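Long-range contacts in multicopper oxidase (Uncultured bacterium, PDB 4E9X), which probably couples the oxidation of organic substrates to the reduction of dioxygen at its copper sites, as other multicopper oxidases do: residues A[15-19]-A[172-177]; A[35-41]-A[121-127]; A[136-142]-A[187-193]. All coordinates share one frame; numbering follows the deposited sequence. Where two conformers were deposited one is given.

Contact 1: residues A[15-19]-A[172-177]; sequences IKVAP and AKSFPL
Val-17 offers its carbonyl oxygen to the backbone amide of Ser-174, and this one direct hydrogen bond, 2.8 Å from Ser-174 N to Val-17 O, joins a strand end to an irregular loop. The same oxygen also takes a CA-H...O contact from Lys-173 CA. Beside the bond, the methyl of Ala-18 meets Ser-174 CB at 3.9 Å. Farther along, Leu-177 CD1 packs against Pro-19, 3.6 Å from Pro-19 N and 3.8 Å from Pro-19 CD. With CG of Leu-177 anti to its carbonyl carbon (chi1 -61°), that branch comes to rest on the Ala-18 to Pro-19 peptide. At the other end Ile-15 CD1 touches Ala-172 CB at 4.1 Å. Near this end waters add to the joining: one lies within hydrogen-bonding distance of both Lys-16 O and Ala-172 O, though it may not serve both at once, and another links Lys-16 O to Lys-173 NZ in one of the two conformers of that lysine.

A second shell fixes these groups. Ser-174 OG turns to Gly-268 N, and Lys-16 forms a salt bridge with Asp-22, while Lys-173 NZ, in the same conformer, also reaches Gly-312 O. Trp-147 packs against Ile-15, Val-17 and Ala-172. Val-17 and Ala-18 together face Leu-21 in a classic beta bulge, and the arrangement as a whole is a loop-to-strand seam between the two cupredoxin-like domains of a two-domain multicopper oxidase.

Contact 2: residues A[35-41]-A[121-127]; sequences PLIHVQE and PLIVDPK
His-38 and Asp-125 meet with their flat groups strongly turned against each other, ring and carboxylate planes standing 76° apart. The imidazole presents its edge: NE2 donates to Asp-125 OD1 over 2.7 Å, almost within the ring plane, whereas the oxygen is met from above the carboxylate plane. CG of His-38 is anti to the backbone N (chi1 -169°), which swings the ring across the neighbouring strand until CD2 lies 3.6 Å from Ile-123 CG2. Tyr-305 OH bonds to Asp-125 OD2, and its ring meets the histidine edge-to-face. An alanine here in place of His-38 would probably leave Asp-125 OD1 without this donor and open a gap beside Ile-123 and Tyr-305.

Two apolar pairs cross obliquely: Leu-36 CD1 meets Ile-123 CG1 at 3.7 Å, and on the opposite sheet face Ile-37 CG2 touches Leu-122 CD1 at 3.5 Å. Glu-41 stretches out fully and receives Lys-127 N on OE1 at 2.7 Å, nearly along the C-O axis; the lysine chain crosses it at about a right angle.

Alternating backbone bonds such as Ile-123 N to Ile-37 O, 2.8 Å, set the two strands in parallel register. Strand 36-40 lies between 119-125 and the antiparallel 306-308, while 119-125 pairs antiparallel with 101-104 on its far side, where Leu-101 packs on Leu-122 and Val-124.

Contact 3: residues A[136-142]-A[187-193]; sequences VTKDVIM and DVVKIRF
Arg-192 holds the carboxylate of Asp-139 side-on, its guanidinium edge turned to the acid and the two planes nearly coplanar at 26°. NE reaches Asp-139 OD1 at 2.8 Å and NH2 reaches Asp-139 OD2 at 2.9 Å, each oxygen accepting with its syn lone pair. This bidentate salt bridge fixes the rotation of both groups. Over the centre of one guanidinium face lies CE of Lys-190, 3.3 Å above the plane; the ammonium beyond it goes to Asp-238 and Glu-133, and Arg-192 NH1 is bonded to Thr-100 OG1. The second flat group is the Phe-193 ring. Ile-191 CG2 sits over one face, offset toward the rim, while the sulfur of Met-142 comes to the edge as a Met-aromatic contact, SD being 3.9 Å from Phe-193 CE1. Met-142 and Phe-193 run side by side, as do Val-140 and Ile-191.

Just before strand 138-147 a second polar cluster forms. Thr-137 holds OG1 between its backbone N and carbonyl carbon (chi1 62°), where it donates to Asp-187 OD1 at 2.7 Å and accepts Val-188 N at 3.0 Å. Val-188 O in return takes Thr-137 N and, weakly, Lys-138 N. Lys-138 NZ and Asp-187 OD2 do not meet directly but share a water.

The backbones run parallel, with bonds such as Arg-192 N to Val-140 O, 2.8 Å. Strand 138-147 has 167-170 as its other neighbour, and 187-195 is flanked by 236-243. The Lys-138, Val-140 and Met-142 face packs on Leu-181 and Val-183 of strand 181-183 and on Phe-251 of strand 248-253, in the facing sheet of the second cupredoxin-like domain.

Contacts 2 and 3 are buried strand pairings of the same kind, each parallel and crossing at 19°, one in each domain; contact 1 is only partly buried and joins a strand of one domain to a loop of the other. Their chemistry follows: the two pairings combine regular backbone bonding with apolar packing and a charged or polar side-chain pair, whereas contact 1 depends on one direct bond, waters and small apolar touches. Contacts 2 and 3 also touch, Ile-141 packing on Pro-121, Leu-36 and Ile-123, with Arg-192 near Ile-123. Contact 1 stands apart, its centre about 27 Å from that of contact 2, yet strand 138-147 of contact 3 also supplies Trp-147 to it.

Contact 1: residues A[15-19]-A[172-177]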
loop_
_atom_site.group_PDB
_atom_site.type_symbol
_atom_site.label_atom_id
_atom_site.label_comp_id
_atom_site.label_asym_id
_atom_site.label_seq_id
_atom_site.Cartn_x
_atom_site.Cartn_y
_atom_site.Cartn_z
ATOM N N ILE A 15 6.256 -8.339 -27.461
ATOM C CA ILE A 15 5.436 -9.344 -26.815
ATOM C C ILE A 15 3.986 -8.976 -26.941
ATOM O O ILE A 15 3.666 -7.817 -27.068
ATOM C CB ILE A 15 5.824 -9.555 -25.301
ATOM C CG1 ILE A 15 5.763 -8.243 -24.538
ATOM C CG2 ILE A 15 7.192 -10.212 -25.224
ATOM C CD1 ILE A 15 5.859 -8.455 -23.018
ATOM N N LYS A 16 3.118 -9.941 -26.893
ATOM C CA LYS A 16 1.686 -9.641 -26.857
ATOM C C LYS A 16 1.246 -9.640 -25.408
ATOM O O LYS A 16 1.273 -10.683 -24.782
ATOM C CB LYS A 16 0.899 -10.704 -27.649
ATOM C CG LYS A 16 -0.590 -10.311 -27.714
ATOM C CD LYS A 16 -1.348 -11.223 -28.613
ATOM C CE LYS A 16 -1.663 -10.780 -30.021
ATOM N NZ LYS A 16 -0.846 -9.722 -30.639
ATOM N N VAL A 17 0.894 -8.481 -24.882
ATOM C CA VAL A 17 0.482 -8.385 -23.474
ATOM C C VAL A 17 -1.014 -8.665 -23.332
ATOM O O VAL A 17 -1.440 -9.316 -22.382
ATOM C CB VAL A 17 0.852 -6.989 -22.942
ATOM C CG1 VAL A 17 0.298 -6.699 -21.526
ATOM C CG2 VAL A 17 2.338 -6.803 -22.885
ATOM N N ALA A 18 -1.817 -8.135 -24.280
ATOM C CA ALA A 18 -3.262 -8.244 -24.204
ATOM C C ALA A 18 -3.773 -8.377 -25.653
ATOM O O ALA A 18 -3.001 -8.006 -26.564
ATOM C CB ALA A 18 -3.806 -6.955 -23.572
ATOM N N PRO A 19 -5.001 -8.788 -25.886
ATOM C CA PRO A 19 -5.582 -8.757 -27.243
ATOM C C PRO A 19 -5.414 -7.322 -27.751
ATOM O O PRO A 19 -5.790 -6.309 -27.088
ATOM C CB PRO A 19 -7.010 -9.131 -26.967
ATOM C CG PRO A 19 -6.918 -10.064 -25.779
ATOM C CD PRO A 19 -5.986 -9.275 -24.887
ATOM N N ALA A 172 3.447 -10.893 -17.500
ATOM C CA ALA A 172 3.377 -10.151 -18.778
ATOM C C ALA A 172 2.184 -10.518 -19.659
ATOM O O ALA A 172 2.201 -10.174 -20.845
ATOM C CB ALA A 172 4.684 -10.245 -19.563
ATOM N N LYS A 173 1.124 -11.112 -19.110
ATOM C CA LYS A 173 -0.118 -11.255 -19.873
ATOM C C LYS A 173 -1.280 -10.720 -19.044
ATOM O O LYS A 173 -1.331 -10.799 -17.823
ATOM C CB LYS A 173 -0.329 -12.718 -20.313
ATOM C CG LYS A 173 0.947 -13.344 -20.899
ATOM C CD LYS A 173 0.769 -14.500 -21.863
ATOM C CE LYS A 173 2.089 -15.249 -22.088
ATOM N NZ LYS A 173 2.976 -14.482 -23.014
ATOM N N SER A 174 -2.233 -10.172 -19.798
ATOM C CA SER A 174 -3.506 -9.668 -19.294
ATOM C C SER A 174 -4.632 -10.652 -19.651
ATOM O O SER A 174 -4.707 -11.095 -20.816
ATOM C CB SER A 174 -3.723 -8.299 -19.947
ATOM O OG SER A 174 -5.032 -7.756 -19.680
ATOM N N PHE A 175 -5.477 -10.999 -18.688
ATOM C CA PHE A 175 -6.609 -11.862 -18.930
ATOM C C PHE A 175 -7.388 -11.371 -20.146
ATOM O O PHE A 175 -7.662 -10.165 -20.230
ATOM C CB PHE A 175 -7.502 -11.827 -17.673
ATOM C CG PHE A 175 -8.708 -12.765 -17.830
ATOM C CD1 PHE A 175 -8.615 -14.095 -17.436
ATOM C CD2 PHE A 175 -9.895 -12.312 -18.367
ATOM C CE1 PHE A 175 -9.700 -14.963 -17.617
ATOM C CE2 PHE A 175 -10.956 -13.175 -18.554
ATOM C CZ PHE A 175 -10.876 -14.507 -18.191
ATOM N N PRO A 176 -7.833 -12.221 -21.082
ATOM C CA PRO A 176 -7.820 -13.690 -21.021
ATOM C C PRO A 176 -6.581 -14.427 -21.491
ATOM O O PRO A 176 -6.621 -15.653 -21.590
ATOM C CB PRO A 176 -8.956 -14.050 -21.997
ATOM C CG PRO A 176 -8.821 -12.998 -23.054
ATOM C CD PRO A 176 -8.552 -11.707 -22.255
ATOM N N LEU A 177 -5.512 -13.689 -21.753
ATOM C CA LEU A 177 -4.260 -14.285 -22.266
ATOM C C LEU A 177 -3.400 -14.866 -21.168
ATOM O O LEU A 177 -2.366 -15.489 -21.455
ATOM C CB LEU A 177 -3.464 -13.290 -23.098
ATOM C CG LEU A 177 -4.189 -12.766 -24.353
ATOM C CD1 LEU A 177 -3.244 -11.867 -25.159
ATOM C CD2 LEU A 177 -4.748 -13.919 -25.179
HETATM O O HOH W 1 3.435 -11.202 -23.031
HETATM O O HOH W 2 1.493 -13.451 -25.014
#

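Contact 2: residues A[35-41]-A[121-127]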
loop_
_atom_site.group_PDB
_atom_site.type_symbol
_atom_site.label_atom_id
_atom_site.label_comp_id
_atom_site.label_asym_id
_atom_site.label_seq_id
_atom_site.Cartn_x
_atom_site.Cartn_y
_atom_site.Cartn_z
ATOM N N PRO A 35 14.349 -15.283 -17.870
ATOM C CA PRO A 35 14.601 -16.678 -17.452
ATOM C C PRO A 35 14.606 -16.841 -15.940
ATOM O O PRO A 35 15.029 -15.978 -15.160
ATOM C CB PRO A 35 15.984 -16.980 -18.033
ATOM C CG PRO A 35 16.062 -16.031 -19.189
ATOM C CD PRO A 35 15.436 -14.731 -18.727
ATOM N N LEU A 36 14.086 -17.998 -15.521
ATOM C CA LEU A 36 14.193 -18.365 -14.132
ATOM C C LEU A 36 15.632 -18.774 -13.815
ATOM O O LEU A 36 16.217 -19.635 -14.497
ATOM C CB LEU A 36 13.293 -19.595 -13.855
ATOM C CG LEU A 36 13.516 -20.328 -12.515
ATOM C CD1 LEU A 36 13.139 -19.465 -11.304
ATOM C CD2 LEU A 36 12.652 -21.610 -12.512
ATOM N N ILE A 37 16.211 -18.245 -12.742
ATOM C CA ILE A 37 17.504 -18.695 -12.222
ATOM C C ILE A 37 17.203 -19.340 -10.881
ATOM O O ILE A 37 16.615 -18.708 -10.005
ATOM C CB ILE A 37 18.520 -17.529 -12.129
ATOM C CG1 ILE A 37 18.761 -16.877 -13.468
ATOM C CG2 ILE A 37 19.789 -18.047 -11.454
ATOM C CD1 ILE A 37 19.609 -15.589 -13.394
ATOM N N HIS A 38 17.562 -20.587 -10.728
ATOM C CA HIS A 38 17.215 -21.376 -9.543
ATOM C C HIS A 38 18.504 -22.011 -9.049
ATOM O O HIS A 38 19.103 -22.837 -9.744
ATOM C CB HIS A 38 16.138 -22.411 -9.913
ATOM C CG HIS A 38 15.531 -23.076 -8.738
ATOM N ND1 HIS A 38 14.648 -24.148 -8.853
ATOM C CD2 HIS A 38 15.591 -22.830 -7.391
ATOM C CE1 HIS A 38 14.234 -24.497 -7.634
ATOM N NE2 HIS A 38 14.778 -23.756 -6.738
ATOM N N VAL A 39 18.948 -21.616 -7.870
ATOM C CA VAL A 39 20.214 -22.088 -7.305
ATOM C C VAL A 39 20.013 -22.449 -5.850
ATOM O O VAL A 39 18.907 -22.251 -5.309
ATOM C CB VAL A 39 21.313 -21.031 -7.486
ATOM C CG1 VAL A 39 21.505 -20.656 -8.962
ATOM C CG2 VAL A 39 21.106 -19.741 -6.684
ATOM N N GLN A 40 21.069 -22.991 -5.237
ATOM C CA GLN A 40 21.044 -23.343 -3.815
ATOM C C GLN A 40 21.806 -22.336 -2.975
ATOM O O GLN A 40 22.819 -21.764 -3.442
ATOM C CB GLN A 40 21.713 -24.723 -3.653
ATOM C CG GLN A 40 21.505 -25.378 -2.313
ATOM C CD GLN A 40 21.907 -26.852 -2.393
ATOM O OE1 GLN A 40 22.725 -27.312 -3.195
ATOM N NE2 GLN A 40 21.296 -27.641 -1.519
ATOM N N GLU A 41 21.325 -22.151 -1.741
ATOM C CA GLU A 41 22.048 -21.307 -0.794
ATOM C C GLU A 41 23.512 -21.716 -0.754
ATOM O O GLU A 41 23.896 -22.897 -0.670
ATOM C CB GLU A 41 21.470 -21.544 0.588
ATOM C CG GLU A 41 22.086 -20.721 1.691
ATOM C CD GLU A 41 21.490 -21.007 3.069
ATOM O OE1 GLU A 41 20.576 -21.841 3.224
ATOM O OE2 GLU A 41 21.923 -20.320 4.023
ATOM N N PRO A 121 12.851 -13.821 -12.213
ATOM C CA PRO A 121 12.952 -14.370 -10.862
ATOM C C PRO A 121 14.263 -15.086 -10.566
ATOM O O PRO A 121 14.791 -15.770 -11.463
ATOM C CB PRO A 121 11.756 -15.363 -10.816
ATOM C CG PRO A 121 11.726 -15.890 -12.269
ATOM C CD PRO A 121 12.179 -14.740 -13.175
ATOM N N LEU A 122 14.736 -14.927 -9.334
ATOM C CA LEU A 122 15.951 -15.569 -8.824
ATOM C C LEU A 122 15.571 -16.323 -7.551
ATOM O O LEU A 122 15.320 -15.682 -6.542
ATOM C CB LEU A 122 17.064 -14.528 -8.638
ATOM C CG LEU A 122 18.294 -15.014 -7.867
ATOM C CD1 LEU A 122 19.010 -16.190 -8.537
ATOM C CD2 LEU A 122 19.271 -13.828 -7.676
ATOM N N ILE A 123 15.540 -17.646 -7.626
ATOM C CA ILE A 123 15.066 -18.435 -6.484
ATOM C C ILE A 123 16.272 -19.095 -5.866
ATOM O O ILE A 123 16.963 -19.874 -6.535
ATOM C CB ILE A 123 14.024 -19.477 -6.927
ATOM C CG1 ILE A 123 12.836 -18.803 -7.640
ATOM C CG2 ILE A 123 13.621 -20.319 -5.739
ATOM C CD1 ILE A 123 12.139 -17.694 -6.820
ATOM N N VAL A 124 16.511 -18.820 -4.593
ATOM C CA VAL A 124 17.619 -19.417 -3.850
ATOM C C VAL A 124 17.021 -20.400 -2.846
ATOM O O VAL A 124 16.350 -19.976 -1.901
ATOM C CB VAL A 124 18.503 -18.340 -3.175
ATOM C CG1 VAL A 124 19.628 -19.029 -2.374
ATOM C CG2 VAL A 124 19.097 -17.372 -4.217
ATOM N N ASP A 125 17.279 -21.689 -3.042
ATOM C CA ASP A 125 16.737 -22.670 -2.095
ATOM C C ASP A 125 17.473 -22.647 -0.770
ATOM O O ASP A 125 18.707 -22.848 -0.775
ATOM C CB ASP A 125 16.805 -24.089 -2.635
ATOM C CG ASP A 125 15.785 -24.446 -3.692
ATOM O OD1 ASP A 125 14.971 -23.572 -4.066
ATOM O OD2 ASP A 125 15.807 -25.611 -4.163
ATOM N N PRO A 126 16.814 -22.505 0.361
ATOM C CA PRO A 126 17.528 -22.612 1.623
ATOM C C PRO A 126 18.057 -24.041 1.823
ATOM O O PRO A 126 17.401 -25.032 1.487
ATOM C CB PRO A 126 16.474 -22.362 2.696
ATOM C CG PRO A 126 15.185 -22.089 1.990
ATOM C CD PRO A 126 15.354 -22.230 0.518
ATOM N N LYS A 127 19.246 -24.107 2.463
ATOM C CA LYS A 127 19.665 -25.451 2.901
ATOM C C LYS A 127 18.710 -25.979 3.960
ATOM O O LYS A 127 18.532 -27.226 4.033
ATOM C CB LYS A 127 21.083 -25.283 3.399
ATOM C CG LYS A 127 22.126 -25.009 2.334
ATOM C CD LYS A 127 23.460 -24.578 2.979
ATOM C CE LYS A 127 24.577 -24.430 1.983
ATOM N NZ LYS A 127 25.779 -23.660 2.445
HETATM O O HOH W 3 18.629 -27.468 -0.702
#

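Contact 3: residues A[136-142]-A[187-193]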
loop_
_atom_site.group_PDB
_atom_site.type_symbol
_atom_site.label_atom_id
_atom_site.label_comp_id
_atom_site.label_asym_id
_atom_site.label_seq_id
_atom_site.Cartn_x
_atom_site.Cartn_y
_atom_site.Cartn_z
ATOM N N VAL A 136 5.146 -28.937 0.024
ATOM C CA VAL A 136 4.728 -28.291 -1.212
ATOM C C VAL A 136 4.786 -29.258 -2.403
ATOM O O VAL A 136 5.779 -29.979 -2.585
ATOM C CB VAL A 136 5.629 -27.076 -1.466
ATOM C CG1 VAL A 136 5.387 -26.491 -2.852
ATOM C CG2 VAL A 136 5.372 -26.034 -0.379
ATOM N N THR A 137 3.731 -29.247 -3.209
ATOM C CA THR A 137 3.643 -30.091 -4.397
ATOM C C THR A 137 3.654 -29.252 -5.668
ATOM O O THR A 137 3.849 -29.791 -6.759
ATOM C CB THR A 137 2.396 -30.980 -4.395
ATOM O OG1 THR A 137 1.278 -30.101 -4.396
ATOM C CG2 THR A 137 2.362 -31.858 -3.130
ATOM N N LYS A 138 3.519 -27.939 -5.542
ATOM C CA LYS A 138 3.525 -27.083 -6.732
ATOM C C LYS A 138 4.020 -25.701 -6.317
ATOM O O LYS A 138 3.529 -25.191 -5.306
ATOM C CB LYS A 138 2.115 -26.964 -7.287
ATOM C CG LYS A 138 2.078 -26.281 -8.670
ATOM C CD LYS A 138 0.635 -25.997 -9.060
ATOM C CE LYS A 138 -0.244 -27.260 -9.119
ATOM N NZ LYS A 138 0.394 -28.242 -10.044
ATOM N N ASP A 139 4.962 -25.162 -7.061
ATOM C CA ASP A 139 5.588 -23.858 -6.797
ATOM C C ASP A 139 5.237 -22.961 -7.941
ATOM O O ASP A 139 5.315 -23.409 -9.097
ATOM C CB ASP A 139 7.098 -24.117 -6.598
ATOM C CG ASP A 139 7.874 -22.996 -5.965
ATOM O OD1 ASP A 139 7.352 -21.902 -5.704
ATOM O OD2 ASP A 139 9.085 -23.250 -5.719
ATOM N N VAL A 140 4.798 -21.746 -7.651
ATOM C CA VAL A 140 4.159 -20.839 -8.595
ATOM C C VAL A 140 4.761 -19.447 -8.459
ATOM O O VAL A 140 4.772 -18.890 -7.377
ATOM C CB VAL A 140 2.649 -20.776 -8.244
ATOM C CG1 VAL A 140 1.853 -19.762 -9.064
ATOM C CG2 VAL A 140 2.026 -22.190 -8.387
ATOM N N ILE A 141 5.201 -18.897 -9.583
ATOM C CA ILE A 141 5.734 -17.519 -9.627
ATOM C C ILE A 141 4.730 -16.627 -10.282
ATOM O O ILE A 141 4.294 -16.910 -11.408
ATOM C CB ILE A 141 7.082 -17.524 -10.375
ATOM C CG1 ILE A 141 8.196 -18.074 -9.438
ATOM C CG2 ILE A 141 7.463 -16.139 -10.929
ATOM C CD1 ILE A 141 9.506 -18.398 -10.125
ATOM N N MET A 142 4.388 -15.522 -9.626
ATOM C CA MET A 142 3.474 -14.496 -10.151
ATOM C C MET A 142 4.122 -13.119 -10.077
ATOM O O MET A 142 4.224 -12.517 -8.991
ATOM C CB MET A 142 2.149 -14.447 -9.365
ATOM C CG MET A 142 1.340 -15.752 -9.583
ATOM S SD MET A 142 -0.323 -15.502 -8.972
ATOM C CE MET A 142 -1.032 -17.146 -9.033
ATOM N N ASP A 187 -3.230 -31.002 -3.261
ATOM C CA ASP A 187 -2.028 -30.220 -3.563
ATOM C C ASP A 187 -1.763 -29.220 -2.450
ATOM O O ASP A 187 -2.656 -28.760 -1.753
ATOM C CB ASP A 187 -2.191 -29.477 -4.895
ATOM C CG ASP A 187 -1.677 -30.239 -6.101
ATOM O OD1 ASP A 187 -0.696 -31.028 -5.992
ATOM O OD2 ASP A 187 -2.235 -30.031 -7.215
ATOM N N VAL A 188 -0.472 -28.884 -2.313
ATOM C CA VAL A 188 -0.015 -27.836 -1.383
ATOM C C VAL A 188 0.773 -26.879 -2.244
ATOM O O VAL A 188 1.832 -27.228 -2.793
ATOM C CB VAL A 188 0.869 -28.454 -0.286
ATOM C CG1 VAL A 188 1.375 -27.328 0.661
ATOM C CG2 VAL A 188 0.082 -29.498 0.461
ATOM N N VAL A 189 0.220 -25.669 -2.396
ATOM C CA VAL A 189 0.703 -24.759 -3.460
ATOM C C VAL A 189 1.481 -23.607 -2.799
ATOM O O VAL A 189 0.929 -22.907 -1.970
ATOM C CB VAL A 189 -0.451 -24.226 -4.287
ATOM C CG1 VAL A 189 0.075 -23.398 -5.471
ATOM C CG2 VAL A 189 -1.342 -25.371 -4.817
ATOM N N LYS A 190 2.739 -23.435 -3.224
ATOM C CA LYS A 190 3.508 -22.258 -2.775
ATOM C C LYS A 190 3.358 -21.222 -3.882
ATOM O O LYS A 190 3.671 -21.550 -5.040
ATOM C CB LYS A 190 4.963 -22.676 -2.545
ATOM C CG LYS A 190 5.872 -21.462 -2.250
ATOM C CD LYS A 190 7.291 -21.964 -1.923
ATOM C CE LYS A 190 8.235 -20.918 -1.470
ATOM N NZ LYS A 190 8.003 -20.425 -0.079
ATOM N N ILE A 191 2.887 -20.017 -3.549
ATOM C CA ILE A 191 2.819 -18.929 -4.537
ATOM C C ILE A 191 3.787 -17.831 -4.088
ATOM O O ILE A 191 3.746 -17.417 -2.928
ATOM C CB ILE A 191 1.400 -18.416 -4.732
ATOM C CG1 ILE A 191 0.496 -19.593 -5.186
ATOM C CG2 ILE A 191 1.386 -17.309 -5.768
ATOM C CD1 ILE A 191 -0.854 -19.563 -4.593
ATOM N N ARG A 192 4.590 -17.397 -5.036
ATOM C CA ARG A 192 5.560 -16.310 -4.818
ATOM C C ARG A 192 5.082 -15.119 -5.629
ATOM O O ARG A 192 5.125 -15.170 -6.872
ATOM C CB ARG A 192 6.936 -16.779 -5.283
ATOM C CG ARG A 192 7.415 -18.056 -4.569
ATOM C CD ARG A 192 8.697 -18.548 -5.187
ATOM N NE ARG A 192 9.100 -19.918 -4.843
ATOM C CZ ARG A 192 10.153 -20.184 -4.097
ATOM N NH1 ARG A 192 10.894 -19.271 -3.455
ATOM N NH2 ARG A 192 10.478 -21.475 -3.935
ATOM N N PHE A 193 4.652 -14.062 -4.927
ATOM C CA PHE A 193 4.208 -12.827 -5.569
ATOM C C PHE A 193 5.377 -11.834 -5.668
ATOM O O PHE A 193 6.095 -11.670 -4.677
ATOM C CB PHE A 193 3.114 -12.126 -4.736
ATOM C CG PHE A 193 1.845 -12.925 -4.506
ATOM C CD1 PHE A 193 1.045 -13.341 -5.585
ATOM C CD2 PHE A 193 1.409 -13.193 -3.243
ATOM C CE1 PHE A 193 -0.141 -14.024 -5.366
ATOM C CE2 PHE A 193 0.224 -13.914 -3.021
ATOM C CZ PHE A 193 -0.589 -14.282 -4.090
HETATM O O HOH W 4 -1.428 -30.430 -9.789
#